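Local structure of SsfX3 (Streptomyces sp. SF2575, 3SKV) at residues P341-G344 and M345-L349. The protein probably transfers a salicylyl group onto a tetracycline intermediate during antibiotic biosynthesis, as an acyltransferase with a GDSL/SGNH hydrolase fold. The protein carries 1 engineered substitution. Sequence-based numbering, arbitrary orientation.
Sequences PERG and MELYL
L347 N donates a hydrogen bond to G344 O across a tight turn (3.1 Å, N-H...O angle 163°). A second backbone bond, Y348 N to M345 O at 3.0 Å, follows one residue on. Together they shape the 3-10 turn at 345-347. This turn lies at the surface of the GDSL/SGNH domain, in the loop between helices 335-338 and 361-377. The aliphatic part of R343 packs against L347, and the two side chains cross at a slant. L347 CD1 meets R343 CG at 3.6 Å and R343 CD at 3.9 Å. With CG anti to the carbonyl carbon (chi1 -53°), L347 brings CD1 against the R343 chain. Both side chains also touch I366 of helix 361-377. The Y348 ring turns its edge to the backbone. Y348 CD2 is 3.5 Å from G344 O, and Y348 CE2 is 3.9 Å from R343 O, which lies in the ring plane. Y348 OH is hydrogen-bonded to W339 NE1, and the two rings meet edge-to-face. Among the charged groups, R343 NE is 3.6 Å from E342 OE2. The oxygen lies well out of the guanidinium plane, so the attraction is between charges alone. R343 NH2 is hydrogen-bonded to V338 O.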
loop_
_atom_site.group_PDB
_atom_site.type_symbol
_atom_site.label_atom_id
_atom_site.label_comp_id
_atom_site.label_asym_id
_atom_site.label_seq_id
_atom_site.Cartn_x
_atom_site.Cartn_y
_atom_site.Cartn_z
ATOM N N PRO A 341 -1.363 -2.964 -22.902
ATOM C CA PRO A 341 -2.558 -2.623 -23.699
ATOM C C PRO A 341 -3.476 -3.792 -24.042
ATOM O O PRO A 341 -4.651 -3.581 -24.356
ATOM C CB PRO A 341 -1.972 -1.993 -24.976
ATOM C CG PRO A 341 -0.539 -1.713 -24.674
ATOM C CD PRO A 341 -0.124 -2.728 -23.680
ATOM N N GLU A 342 -2.942 -5.017 -23.987
ATOM C CA GLU A 342 -3.672 -6.259 -24.255
ATOM C C GLU A 342 -4.683 -6.608 -23.137
ATOM O O GLU A 342 -5.499 -7.527 -23.302
ATOM C CB GLU A 342 -2.698 -7.426 -24.572
ATOM C CG GLU A 342 -1.846 -7.941 -23.413
ATOM C CD GLU A 342 -1.068 -6.901 -22.627
ATOM O OE1 GLU A 342 -0.274 -6.146 -23.238
ATOM O OE2 GLU A 342 -1.315 -6.795 -21.405
ATOM N N ARG A 343 -4.629 -5.869 -22.014
ATOM C CA ARG A 343 -5.551 -6.035 -20.890
ATOM C C ARG A 343 -6.898 -5.452 -21.279
ATOM O O ARG A 343 -7.032 -4.237 -21.442
ATOM C CB ARG A 343 -4.986 -5.353 -19.619
ATOM C CG ARG A 343 -4.634 -6.320 -18.494
ATOM C CD ARG A 343 -3.890 -7.552 -18.982
ATOM N NE ARG A 343 -2.664 -7.778 -18.229
ATOM C CZ ARG A 343 -2.221 -8.977 -17.874
ATOM N NH1 ARG A 343 -2.896 -10.071 -18.214
ATOM N NH2 ARG A 343 -1.099 -9.097 -17.177
ATOM N N GLY A 344 -7.875 -6.334 -21.443
ATOM C CA GLY A 344 -9.226 -5.970 -21.859
ATOM C C GLY A 344 -10.084 -5.251 -20.845
ATOM O O GLY A 344 -9.765 -5.207 -19.659
ATOM N N MET A 345 -11.226 -4.743 -21.312
ATOM C CA MET A 345 -12.214 -4.047 -20.488
ATOM C C MET A 345 -12.783 -4.918 -19.369
ATOM O O MET A 345 -13.193 -4.386 -18.335
ATOM C CB MET A 345 -13.349 -3.487 -21.356
ATOM C CG MET A 345 -13.955 -2.224 -20.773
ATOM S SD MET A 345 -12.751 -0.865 -20.721
ATOM C CE MET A 345 -13.364 0.145 -22.136
ATOM N N GLU A 346 -12.786 -6.251 -19.573
ATOM C CA GLU A 346 -13.249 -7.237 -18.588
ATOM C C GLU A 346 -12.479 -7.147 -17.244
ATOM O O GLU A 346 -13.005 -7.565 -16.215
ATOM C CB GLU A 346 -13.215 -8.671 -19.163
ATOM C CG GLU A 346 -11.831 -9.200 -19.538
ATOM C CD GLU A 346 -11.734 -10.653 -19.992
ATOM O OE1 GLU A 346 -12.451 -11.056 -20.943
ATOM O OE2 GLU A 346 -10.885 -11.376 -19.418
ATOM N N LEU A 347 -11.255 -6.573 -17.270
ATOM C CA LEU A 347 -10.396 -6.407 -16.109
ATOM C C LEU A 347 -10.439 -4.992 -15.518
ATOM O O LEU A 347 -9.784 -4.736 -14.507
ATOM C CB LEU A 347 -8.962 -6.832 -16.421
ATOM C CG LEU A 347 -8.777 -8.256 -17.029
ATOM C CD1 LEU A 347 -7.326 -8.481 -17.451
ATOM C CD2 LEU A 347 -9.254 -9.375 -16.070
ATOM N N TYR A 348 -11.260 -4.098 -16.090
ATOM C CA TYR A 348 -11.402 -2.746 -15.554
ATOM C C TYR A 348 -12.721 -2.528 -14.855
ATOM O O TYR A 348 -13.756 -3.039 -15.292
ATOM C CB TYR A 348 -11.202 -1.677 -16.628
ATOM C CG TYR A 348 -9.762 -1.440 -16.982
ATOM C CD1 TYR A 348 -8.989 -0.521 -16.271
ATOM C CD2 TYR A 348 -9.167 -2.108 -18.046
ATOM C CE1 TYR A 348 -7.678 -0.233 -16.649
ATOM C CE2 TYR A 348 -7.846 -1.847 -18.419
ATOM C CZ TYR A 348 -7.116 -0.884 -17.740
ATOM O OH TYR A 348 -5.810 -0.645 -18.096
ATOM N N LEU A 349 -12.681 -1.692 -13.812
ATOM C CA LEU A 349 -13.808 -1.312 -12.986
ATOM C C LEU A 349 -14.783 -0.344 -13.679
ATOM O O LEU A 349 -15.986 -0.602 -13.660
ATOM C CB LEU A 349 -13.261 -0.701 -11.685
ATOM C CG LEU A 349 -14.242 0.037 -10.764
ATOM C CD1 LEU A 349 -15.145 -0.945 -10.051
ATOM C CD2 LEU A 349 -13.498 0.914 -9.763
#